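Local structure of tapirin (Caldicellulosiruptor hydrothermalis, 6N2C) at residues A[171-177]-A[448-454]; A[247-253]-A[268-273]; A[253-259]-A[274-280]; A[288-294]-A[309-315]. The protein binds cellulose, probably fastening its thermophilic bacterium to plant biomass, and carries a zinc ion on its C-terminal beta-helix domain. The contacts are given in a common frame with arbitrary orientation. Where two conformers were deposited one is given. Numbering follows the deposited sequence.

Contacts 2, 3 and 4 join successive coils of one parallel beta-helix; contact 1 covers its flank. Contacts 2 and 3 follow the same coil pair, share M253 and have centres about 12 Å apart. The first coil of contact 4 adjoins their second, with probable hydrogen bonds V289 N to L268 O (2.8 Å) and L274 N to A292 O (2.9 Å). Contact 1, centred about 14 to 15 Å from the others, ties the start of the modelled chain to helix 451-457. It touches the coils at A175 O to N251 ND2 (3.0 Å) and P450 CD to F294 CZ (3.8 Å). All four lie away from the zinc site of H530, D532 and E551.

Contact 1 (A[171-177]-A[448-454])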
# COMPACT_ATOMS: atom_id res chain seq x y z
N PRO A 171 18.77 -0.53 -6.25
CA PRO A 171 17.72 -0.61 -5.15
C PRO A 171 17.37 0.74 -4.50
O PRO A 171 16.29 0.91 -3.96
CB PRO A 171 18.37 -1.53 -4.09
CG PRO A 171 19.36 -2.36 -4.86
CD PRO A 171 19.82 -1.55 -6.06
N TYR A 172 18.32 1.68 -4.55
CA TYR A 172 18.08 3.01 -4.03
C TYR A 172 17.03 3.66 -4.90
O TYR A 172 16.18 4.45 -4.40
CB TYR A 172 19.36 3.83 -4.02
CG TYR A 172 19.32 5.03 -3.11
CD1 TYR A 172 18.63 5.01 -1.85
CD2 TYR A 172 19.98 6.20 -3.50
CE1 TYR A 172 18.59 6.11 -1.05
CE2 TYR A 172 19.93 7.32 -2.72
CZ TYR A 172 19.27 7.30 -1.49
OH TYR A 172 19.24 8.43 -0.72
N LEU A 173 17.06 3.36 -6.20
CA LEU A 173 16.14 4.00 -7.16
C LEU A 173 14.78 3.31 -7.43
O LEU A 173 14.04 3.63 -8.38
CB LEU A 173 16.85 4.28 -8.48
CG LEU A 173 18.10 5.17 -8.30
CD1 LEU A 173 18.65 5.35 -9.72
CD2 LEU A 173 17.77 6.50 -7.69
N LEU A 174 14.47 2.31 -6.62
CA LEU A 174 13.23 1.58 -6.78
C LEU A 174 12.09 2.58 -6.70
O LEU A 174 12.04 3.36 -5.74
CB LEU A 174 13.10 0.60 -5.60
CG LEU A 174 11.76 -0.24 -5.62
CD1 LEU A 174 11.57 -1.00 -6.91
CD2 LEU A 174 11.86 -1.14 -4.44
N ALA A 175 11.26 2.54 -7.72
CA ALA A 175 10.03 3.37 -7.79
C ALA A 175 10.30 4.85 -7.82
O ALA A 175 9.45 5.65 -7.55
CB ALA A 175 9.00 3.02 -6.70
N TRP A 176 11.52 5.26 -8.18
CA TRP A 176 11.76 6.68 -8.33
C TRP A 176 10.92 7.26 -9.44
O TRP A 176 10.90 6.72 -10.51
CB TRP A 176 13.24 6.94 -8.63
CG TRP A 176 13.43 8.47 -8.73
CD1 TRP A 176 13.27 9.27 -9.85
CD2 TRP A 176 13.66 9.32 -7.66
NE1 TRP A 176 13.42 10.58 -9.49
CE2 TRP A 176 13.67 10.64 -8.14
CE3 TRP A 176 13.89 9.11 -6.28
CZ2 TRP A 176 13.84 11.73 -7.31
CZ3 TRP A 176 14.09 10.18 -5.46
CH2 TRP A 176 14.08 11.51 -5.99
N ASP A 177 10.18 8.33 -9.19
CA ASP A 177 9.30 8.89 -10.24
C ASP A 177 9.36 10.42 -10.05
O ASP A 177 8.77 10.95 -9.11
CB ASP A 177 7.84 8.38 -10.11
CG ASP A 177 6.94 8.91 -11.18
OD1 ASP A 177 7.34 9.81 -11.97
OD2 ASP A 177 5.76 8.44 -11.25
N THR A 448 17.81 -1.50 1.25
CA THR A 448 17.86 -0.11 1.62
C THR A 448 16.47 0.54 1.38
O THR A 448 15.70 0.13 0.49
CB THR A 448 18.96 0.69 0.87
OG1 THR A 448 19.08 1.95 1.52
CG2 THR A 448 18.65 0.90 -0.62
N ILE A 449 16.20 1.55 2.17
CA ILE A 449 14.98 2.38 1.99
C ILE A 449 15.10 3.16 0.66
O ILE A 449 16.15 3.85 0.43
CB ILE A 449 14.79 3.38 3.09
CG1 ILE A 449 14.68 2.71 4.45
CG2 ILE A 449 13.59 4.26 2.80
CD1 ILE A 449 13.75 1.52 4.48
N PRO A 450 14.12 3.02 -0.24
CA PRO A 450 14.18 3.69 -1.52
C PRO A 450 14.25 5.20 -1.34
O PRO A 450 13.62 5.78 -0.47
CB PRO A 450 12.88 3.29 -2.19
CG PRO A 450 12.60 1.92 -1.65
CD PRO A 450 12.91 2.19 -0.18
N ALA A 451 15.04 5.82 -2.22
CA ALA A 451 15.25 7.25 -2.19
C ALA A 451 13.98 8.01 -2.33
O ALA A 451 13.79 8.98 -1.61
CB ALA A 451 16.22 7.69 -3.29
N ILE A 452 13.09 7.51 -3.16
CA ILE A 452 11.79 8.17 -3.33
C ILE A 452 11.03 8.27 -2.01
O ILE A 452 10.38 9.29 -1.74
CB ILE A 452 10.96 7.56 -4.47
CG1 ILE A 452 9.81 8.41 -4.91
CG2 ILE A 452 10.41 6.20 -4.05
CD1 ILE A 452 10.16 9.77 -5.42
N ILE A 453 11.09 7.22 -1.17
CA ILE A 453 10.41 7.26 0.11
C ILE A 453 11.07 8.22 1.08
O ILE A 453 10.39 8.97 1.80
CB ILE A 453 10.35 5.82 0.76
CG1 ILE A 453 9.60 4.86 -0.16
CG2 ILE A 453 9.84 5.90 2.21
CD1 ILE A 453 8.12 5.12 -0.38
N GLU A 454 12.41 8.25 1.09
CA GLU A 454 13.15 9.20 1.87
C GLU A 454 12.70 10.61 1.55
O GLU A 454 12.43 11.41 2.51
CB GLU A 454 14.65 9.09 1.66
CG GLU A 454 15.23 7.86 2.26
CD GLU A 454 16.73 7.66 1.91
OE1 GLU A 454 17.37 8.59 1.30
OE2 GLU A 454 17.20 6.50 2.17
O HOH W 1 15.13 -0.88 -2.56
O HOH W 2 13.72 5.54 -5.20
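Here the first turn of helix 451-457 meets a double-turn loop on the flank of the beta-helix: residues 171-174 form a type I turn and 173-176 a type II turn. At T448 the methyl CG2 lies 4.2 Å from P171 CB, and T448 O shares water 1 with P171 O. I449 gives its carbonyl O to the edge of the Y172 ring (3.6 Å to CD1), while its side chain points away, where it packs on F294. P450, the N-cap residue, rests CB 3.6 Å from L174 O. A451 meets Y172 twice: its N donates a hydrogen bond to Y172 O (2.8 Å, 170°), and its CB makes a CH-pi contact over the ring face, 3.6 Å from the centroid and 12° off the normal. I452 N donates to water 2, which in turn donates to Y172 O and L174 O; I452 CD1 lies over the six-membered ring of W176, 4.0 Å from its centroid. Two residues on, E454 OE1 accepts a 2.8 Å hydrogen bond from Y172 OH.

Contact 2 (A[247-253]-A[268-273])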
# COMPACT_ATOMS: atom_id res chain seq x y z
N VAL A 247 -8.05 -1.65 -6.32
CA VAL A 247 -7.09 -0.48 -6.40
C VAL A 247 -5.87 -1.00 -7.13
O VAL A 247 -5.33 -2.04 -6.78
CB VAL A 247 -6.74 0.03 -5.03
CG1 VAL A 247 -5.63 1.12 -5.09
CG2 VAL A 247 -7.97 0.65 -4.37
N VAL A 248 -5.38 -0.23 -8.13
CA VAL A 248 -4.24 -0.60 -8.91
C VAL A 248 -3.30 0.64 -8.89
O VAL A 248 -3.75 1.69 -9.34
CB VAL A 248 -4.60 -0.89 -10.40
CG1 VAL A 248 -3.34 -1.35 -11.13
CG2 VAL A 248 -5.63 -2.02 -10.46
N VAL A 249 -2.10 0.44 -8.35
CA VAL A 249 -1.09 1.52 -8.22
C VAL A 249 0.15 1.01 -8.95
O VAL A 249 0.85 0.09 -8.50
CB VAL A 249 -0.77 1.90 -6.77
CG1 VAL A 249 0.19 3.11 -6.84
CG2 VAL A 249 -2.04 2.28 -6.04
N ASN A 250 0.43 1.62 -10.09
CA ASN A 250 1.54 1.12 -10.95
C ASN A 250 2.90 1.28 -10.29
O ASN A 250 3.73 0.35 -10.27
CB ASN A 250 1.51 1.77 -12.32
CG ASN A 250 2.40 1.06 -13.31
OD1 ASN A 250 2.36 -0.17 -13.42
ND2 ASN A 250 3.26 1.81 -13.99
N ASN A 251 3.14 2.45 -9.72
CA ASN A 251 4.49 2.76 -9.18
C ASN A 251 4.51 2.63 -7.65
O ASN A 251 4.69 1.53 -7.13
CB ASN A 251 4.99 4.10 -9.70
CG ASN A 251 6.42 4.34 -9.36
OD1 ASN A 251 7.30 3.52 -9.69
ND2 ASN A 251 6.68 5.38 -8.64
N LEU A 252 4.26 3.68 -6.90
CA LEU A 252 4.30 3.47 -5.47
C LEU A 252 3.05 3.96 -4.76
O LEU A 252 2.48 5.00 -5.08
CB LEU A 252 5.58 4.03 -4.82
CG LEU A 252 5.55 5.56 -4.75
CD1 LEU A 252 4.81 6.08 -3.53
CD2 LEU A 252 6.99 6.09 -4.79
N MET A 253 2.69 3.17 -3.75
CA MET A 253 1.69 3.55 -2.77
C MET A 253 2.40 3.63 -1.47
O MET A 253 3.02 2.67 -1.00
CB MET A 253 0.55 2.52 -2.70
CG MET A 253 -0.47 2.83 -1.62
SD MET A 253 -1.88 1.74 -1.90
CE MET A 253 -2.99 2.38 -0.68
N LEU A 268 -5.73 -5.06 -3.91
CA LEU A 268 -4.68 -4.02 -4.08
C LEU A 268 -3.60 -4.63 -4.92
O LEU A 268 -2.92 -5.57 -4.49
CB LEU A 268 -4.12 -3.66 -2.72
CG LEU A 268 -3.04 -2.56 -2.63
CD1 LEU A 268 -3.46 -1.37 -3.43
CD2 LEU A 268 -2.78 -2.24 -1.18
N GLU A 269 -3.35 -4.03 -6.09
CA GLU A 269 -2.31 -4.42 -6.99
C GLU A 269 -1.25 -3.28 -7.00
O GLU A 269 -1.61 -2.14 -7.31
CB GLU A 269 -2.86 -4.60 -8.36
CG GLU A 269 -1.81 -5.02 -9.41
CD GLU A 269 -2.40 -5.17 -10.84
OE1 GLU A 269 -3.67 -5.45 -10.96
OE2 GLU A 269 -1.60 -4.83 -11.83
N SER A 270 -0.05 -3.62 -6.56
CA SER A 270 1.10 -2.68 -6.47
C SER A 270 2.22 -3.24 -7.35
O SER A 270 2.79 -4.31 -7.08
CB SER A 270 1.54 -2.50 -5.01
OG SER A 270 2.80 -1.82 -4.93
N ASN A 271 2.48 -2.56 -8.45
CA ASN A 271 3.44 -3.08 -9.48
C ASN A 271 4.86 -2.60 -9.29
O ASN A 271 5.71 -2.97 -10.04
CB ASN A 271 2.91 -2.79 -10.85
CG ASN A 271 1.64 -3.49 -11.08
OD1 ASN A 271 1.55 -4.65 -10.71
ND2 ASN A 271 0.67 -2.85 -11.63
N SER A 272 5.17 -1.83 -8.30
CA SER A 272 6.61 -1.63 -7.97
C SER A 272 6.86 -1.55 -6.51
O SER A 272 7.61 -2.35 -6.00
CB SER A 272 7.09 -0.36 -8.70
OG SER A 272 8.39 0.03 -8.30
N LEU A 273 6.24 -0.63 -5.79
CA LEU A 273 6.57 -0.43 -4.37
C LEU A 273 5.31 -0.15 -3.56
O LEU A 273 4.56 0.77 -3.92
CB LEU A 273 7.52 0.77 -4.23
CG LEU A 273 7.99 1.19 -2.83
CD1 LEU A 273 8.56 0.03 -2.00
CD2 LEU A 273 8.99 2.36 -2.83
O HOH W 3 2.41 0.52 -6.07
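The largest bump at this interface is L268. Its CD1 fits between V247 CG1, 3.7 Å away on the adjoining strand, and M253 SD, 3.8 Å away beyond the corner of that same segment, so the leucine fills the space between these two side chains. S270, next on L268's side, is short by comparison, and the hollow it leaves holds water 3, which lies 2.6 Å from S270 OG, 2.9 Å from V249 O and 2.7 Å from N251 O. On the reverse side V248 CG1 lies against the carboxylate end of E269 (3.9 Å to CD); E269 OE2 accepts from N271 ND2 (3.0 Å) and OE1 pairs with R267. These are neighbouring coils of a parallel beta-helix: the axes of strands 247-249 and 268-270 approach to 4.8 Å at 8°, V247 facing L268, V248 facing E269 and V249 facing S270. Backbone hydrogen bonds E269 N to V247 O (2.9 Å), V249 N to E269 O (2.8 Å) and N271 N to V249 O (3.1 Å) hold this register. Both segments turn a corner together at N250-N251 and N271-S272, where N271 CB nestles 3.3 Å from N250 O. Beyond the bend L273 N donates to N251 O and M253 N to L273 O (both 3.0 Å), and L252 CB meets L273 CB at 3.8 Å, with L252 packing on I452 and L273 on I453 of helix 451-457.

Contact 3 (A[253-259]-A[274-280]); sequences MYTKNGI and LFSDGTI
A corner of the parallel beta-helix is formed here by two stacked coils. Strands 253-255 and 274-276 run parallel, their axes approaching to 4.8 Å at 4°, pairing M253 with L274, Y254 with F275 and T255 with S276. F275 N donates to M253 O (2.9 Å), T255 N to F275 O (3.0 Å) and D277 N to T255 O (3.1 Å). An ST turn follows, S276 OG accepting from G278 N (3.1 Å). G258 (phi/psi 119/173) faces G278 (-119/-151): a CB on G258 would sit 2.7 Å from T279 O, one on G278 2.6 Å from N257 C. Pairing resumes with I259 opposite I280, I259 N donating to T279 O (2.9 Å). I259 (chi1 m, chi2 t) places CD1 3.7 Å from L274 CD1 (L274 t, p). Y254 (t) and D277 (m) meet through OH to OD2, a very short 2.5 Å hydrogen bond. Since D277 OD1 also pairs with K457, the carboxylate links a tyrosine of one coil to a lysine of helix 451-457 through its two oxygens.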
# COMPACT_ATOMS: atom_id res chain seq x y z
N MET A 253 2.69 3.17 -3.75
CA MET A 253 1.69 3.55 -2.77
C MET A 253 2.40 3.63 -1.47
O MET A 253 3.02 2.67 -1.00
CB MET A 253 0.55 2.52 -2.70
CG MET A 253 -0.47 2.83 -1.62
SD MET A 253 -1.88 1.74 -1.90
CE MET A 253 -2.99 2.38 -0.68
N TYR A 254 2.34 4.83 -0.84
CA TYR A 254 2.93 5.09 0.45
C TYR A 254 1.86 5.55 1.43
O TYR A 254 1.08 6.39 1.08
CB TYR A 254 4.01 6.24 0.40
CG TYR A 254 4.41 6.67 1.82
CD1 TYR A 254 5.40 5.94 2.54
CD2 TYR A 254 3.82 7.76 2.50
CE1 TYR A 254 5.70 6.25 3.84
CE2 TYR A 254 4.16 8.08 3.80
CZ TYR A 254 5.09 7.37 4.46
OH TYR A 254 5.43 7.70 5.71
N THR A 255 1.86 5.04 2.69
CA THR A 255 1.04 5.62 3.77
C THR A 255 1.87 5.68 5.01
O THR A 255 2.70 4.80 5.23
CB THR A 255 -0.26 4.87 4.03
OG1 THR A 255 -0.03 3.72 4.87
CG2 THR A 255 -1.00 4.53 2.81
N LYS A 256 1.67 6.72 5.82
CA LYS A 256 2.34 6.72 7.11
C LYS A 256 1.70 5.72 8.12
O LYS A 256 2.39 5.02 8.90
CB LYS A 256 2.28 8.12 7.69
CG LYS A 256 3.17 8.28 8.90
CD LYS A 256 2.90 9.59 9.65
CE LYS A 256 3.52 9.52 11.04
NZ LYS A 256 3.36 10.79 11.84
N ASN A 257 0.42 5.79 8.23
CA ASN A 257 -0.27 5.16 9.37
C ASN A 257 -1.00 3.84 9.08
O ASN A 257 -1.77 3.40 9.89
CB ASN A 257 -1.19 6.16 10.06
CG ASN A 257 -0.38 7.27 10.74
OD1 ASN A 257 0.77 7.05 11.09
ND2 ASN A 257 -0.94 8.42 10.82
N GLY A 258 -0.73 3.24 7.95
CA GLY A 258 -1.26 1.96 7.67
C GLY A 258 -2.16 1.84 6.46
O GLY A 258 -2.47 2.79 5.75
N ILE A 259 -2.52 0.58 6.18
CA ILE A 259 -3.50 0.31 5.13
C ILE A 259 -4.48 -0.70 5.73
O ILE A 259 -4.08 -1.82 6.07
CB ILE A 259 -2.86 -0.27 3.88
CG1 ILE A 259 -1.67 0.66 3.38
CG2 ILE A 259 -3.91 -0.53 2.82
CD1 ILE A 259 -0.97 0.14 2.13
N LEU A 274 5.15 -0.88 -2.43
CA LEU A 274 4.06 -0.61 -1.45
C LEU A 274 4.76 -0.41 -0.18
O LEU A 274 5.51 -1.32 0.27
CB LEU A 274 3.14 -1.88 -1.39
CG LEU A 274 2.00 -1.83 -0.41
CD1 LEU A 274 1.10 -0.69 -0.82
CD2 LEU A 274 1.23 -3.10 -0.48
N PHE A 275 4.59 0.76 0.45
CA PHE A 275 5.36 1.11 1.63
C PHE A 275 4.43 1.73 2.64
O PHE A 275 3.79 2.73 2.33
CB PHE A 275 6.47 2.14 1.23
CG PHE A 275 7.53 2.31 2.23
CD1 PHE A 275 7.27 2.91 3.47
CD2 PHE A 275 8.83 1.84 1.97
CE1 PHE A 275 8.29 3.06 4.42
CE2 PHE A 275 9.80 2.01 2.92
CZ PHE A 275 9.55 2.59 4.13
N SER A 276 4.44 1.21 3.87
CA SER A 276 3.72 1.86 4.94
C SER A 276 4.59 1.89 6.18
O SER A 276 5.32 0.96 6.45
CB SER A 276 2.40 1.19 5.29
OG SER A 276 1.65 1.94 6.22
N ASP A 277 4.57 2.99 6.92
CA ASP A 277 5.16 2.98 8.23
C ASP A 277 4.29 2.31 9.28
O ASP A 277 4.74 2.24 10.47
CB ASP A 277 5.50 4.38 8.67
CG ASP A 277 6.57 5.05 7.75
OD1 ASP A 277 7.52 4.34 7.42
OD2 ASP A 277 6.45 6.30 7.47
N GLY A 278 3.10 1.87 8.92
CA GLY A 278 2.11 1.31 9.87
C GLY A 278 1.75 -0.13 9.55
O GLY A 278 2.51 -0.90 8.98
N THR A 279 0.54 -0.48 9.92
CA THR A 279 0.05 -1.84 9.79
C THR A 279 -0.81 -1.97 8.55
O THR A 279 -1.66 -1.13 8.30
CB THR A 279 -0.73 -2.21 11.05
OG1 THR A 279 0.14 -2.23 12.17
CG2 THR A 279 -1.34 -3.54 10.97
N ILE A 280 -0.59 -3.04 7.80
CA ILE A 280 -1.37 -3.45 6.69
C ILE A 280 -2.19 -4.60 7.17
O ILE A 280 -1.62 -5.62 7.57
CB ILE A 280 -0.51 -3.87 5.45
CG1 ILE A 280 0.34 -2.66 4.99
CG2 ILE A 280 -1.44 -4.41 4.34
CD1 ILE A 280 1.24 -3.04 3.80
O HOH W 4 -0.85 1.34 11.62

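Contact 4 (A[288-294]-A[309-315]); sequences IVANALF and TINEFAY
N291, F313 and L293 carry this contact between two coils of the beta-helix. N291 sits at the corner (phi/psi -97/-80, chi1 m) opposite the bend at N311 (-88/-30) and E312 (-124/-64). Before it the parallel register is V289 to T309 and A290 to I310; after it A292 faces F313, L293 faces A314 and F294 faces Y315. This one-residue shift is a beta bulge: N291 O accepts both E312 N (3.0 Å) and F313 N (3.1 Å). Upstream, T309 N donates to I288 O and A290 N to T309 O (both 3.0 Å), and A290 O receives N311 N (2.9 Å) and N311 ND2 (3.2 Å). L293 (chi1 and chi2 t) donates its N to F313 O (2.9 Å), accepts from Y315 N at O (2.8 Å) and sets CD1 4.1 Å from I310 CD1. F313 (chi1 p, chi2 80°) turns an edge to the face of F294 (m), an offset edge-to-face pair with centroids 5.2 Å apart and planes at 80°, while A292 CB lies 3.9 Å from the F313 centroid, over its face. Before the corner strand 267-270 flanks 287-290; after it 273-276 flanks 293-294, with F275 stacked on F294, and 333-335 flanks 313-315, where F335 touches Y315.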
# COMPACT_ATOMS: atom_id res chain seq x y z
N ILE A 288 -3.71 -8.87 -1.95
CA ILE A 288 -2.65 -7.90 -2.25
C ILE A 288 -1.76 -8.60 -3.25
O ILE A 288 -1.31 -9.74 -3.01
CB ILE A 288 -1.88 -7.56 -1.02
CG1 ILE A 288 -2.80 -6.78 -0.06
CG2 ILE A 288 -0.70 -6.64 -1.39
CD1 ILE A 288 -2.09 -6.26 1.12
N VAL A 289 -1.47 -7.98 -4.38
CA VAL A 289 -0.40 -8.49 -5.25
C VAL A 289 0.72 -7.43 -5.27
O VAL A 289 0.45 -6.31 -5.67
CB VAL A 289 -0.91 -8.60 -6.70
CG1 VAL A 289 0.20 -9.17 -7.62
CG2 VAL A 289 -2.15 -9.48 -6.81
N ALA A 290 1.88 -7.71 -4.71
CA ALA A 290 2.94 -6.74 -4.60
C ALA A 290 4.24 -7.24 -5.21
O ALA A 290 4.50 -8.43 -5.37
CB ALA A 290 3.18 -6.43 -3.15
N ASN A 291 5.10 -6.28 -5.55
CA ASN A 291 6.48 -6.57 -5.92
C ASN A 291 7.33 -6.36 -4.69
O ASN A 291 7.62 -7.33 -4.00
CB ASN A 291 6.88 -5.74 -7.15
CG ASN A 291 6.18 -6.17 -8.46
OD1 ASN A 291 5.61 -7.30 -8.62
ND2 ASN A 291 6.19 -5.24 -9.43
N ALA A 292 7.72 -5.11 -4.33
CA ALA A 292 8.38 -4.86 -3.07
C ALA A 292 7.35 -4.29 -2.09
O ALA A 292 6.59 -3.38 -2.44
CB ALA A 292 9.54 -3.86 -3.28
N LEU A 293 7.41 -4.78 -0.85
CA LEU A 293 6.50 -4.35 0.19
C LEU A 293 7.32 -4.10 1.45
O LEU A 293 8.09 -4.95 1.91
CB LEU A 293 5.43 -5.48 0.38
CG LEU A 293 4.36 -5.23 1.43
CD1 LEU A 293 3.19 -6.18 1.17
CD2 LEU A 293 4.79 -5.37 2.84
N PHE A 294 7.16 -2.90 2.02
CA PHE A 294 7.72 -2.58 3.28
C PHE A 294 6.58 -2.19 4.24
O PHE A 294 5.71 -1.42 3.85
CB PHE A 294 8.64 -1.33 3.22
CG PHE A 294 9.90 -1.46 2.39
CD1 PHE A 294 9.80 -1.53 1.01
CD2 PHE A 294 11.18 -1.33 2.98
CE1 PHE A 294 10.96 -1.53 0.22
CE2 PHE A 294 12.29 -1.33 2.19
CZ PHE A 294 12.18 -1.43 0.83
N THR A 309 0.38 -12.07 -2.33
CA THR A 309 1.35 -12.61 -3.21
C THR A 309 2.56 -11.65 -3.31
O THR A 309 2.34 -10.44 -3.59
CB THR A 309 0.72 -12.79 -4.60
OG1 THR A 309 -0.36 -13.75 -4.51
CG2 THR A 309 1.71 -13.33 -5.54
N ILE A 310 3.76 -12.14 -3.07
CA ILE A 310 4.99 -11.33 -3.08
C ILE A 310 5.86 -11.74 -4.25
O ILE A 310 6.29 -12.91 -4.35
CB ILE A 310 5.81 -11.52 -1.77
CG1 ILE A 310 4.99 -11.20 -0.52
CG2 ILE A 310 7.14 -10.73 -1.77
CD1 ILE A 310 4.42 -9.81 -0.42
N ASN A 311 6.11 -10.79 -5.18
CA ASN A 311 6.94 -11.00 -6.36
C ASN A 311 8.45 -10.70 -6.16
O ASN A 311 9.29 -11.38 -6.79
CB ASN A 311 6.32 -10.24 -7.55
CG ASN A 311 5.06 -10.91 -8.04
OD1 ASN A 311 5.14 -11.98 -8.62
ND2 ASN A 311 3.94 -10.25 -7.93
N GLU A 312 8.80 -9.79 -5.26
CA GLU A 312 10.19 -9.51 -4.97
C GLU A 312 10.54 -9.66 -3.51
O GLU A 312 11.36 -10.54 -3.18
CB GLU A 312 10.58 -8.11 -5.46
CG GLU A 312 10.47 -7.96 -6.95
CD GLU A 312 11.59 -8.59 -7.77
OE1 GLU A 312 11.32 -8.76 -8.98
OE2 GLU A 312 12.70 -8.88 -7.26
N PHE A 313 9.96 -8.84 -2.63
CA PHE A 313 10.17 -9.09 -1.22
C PHE A 313 9.13 -8.39 -0.36
O PHE A 313 8.45 -7.45 -0.82
CB PHE A 313 11.60 -8.70 -0.76
CG PHE A 313 11.87 -7.24 -0.89
CD1 PHE A 313 11.40 -6.36 0.08
CD2 PHE A 313 12.56 -6.73 -2.00
CE1 PHE A 313 11.62 -4.95 -0.05
CE2 PHE A 313 12.74 -5.32 -2.13
CZ PHE A 313 12.31 -4.45 -1.13
N ALA A 314 9.05 -8.86 0.89
CA ALA A 314 8.36 -8.13 1.94
C ALA A 314 9.29 -7.98 3.08
O ALA A 314 9.95 -8.96 3.53
CB ALA A 314 7.08 -8.86 2.33
N TYR A 315 9.34 -6.77 3.65
CA TYR A 315 10.23 -6.40 4.70
C TYR A 315 9.35 -5.80 5.75
O TYR A 315 8.58 -4.89 5.48
CB TYR A 315 11.29 -5.41 4.15
CG TYR A 315 12.30 -4.77 5.03
CD1 TYR A 315 12.40 -5.00 6.43
CD2 TYR A 315 13.27 -3.86 4.48
CE1 TYR A 315 13.34 -4.31 7.21
CE2 TYR A 315 14.18 -3.22 5.28
CZ TYR A 315 14.21 -3.43 6.62
OH TYR A 315 15.16 -2.80 7.38
O HOH W 5 -2.32 -12.01 -4.55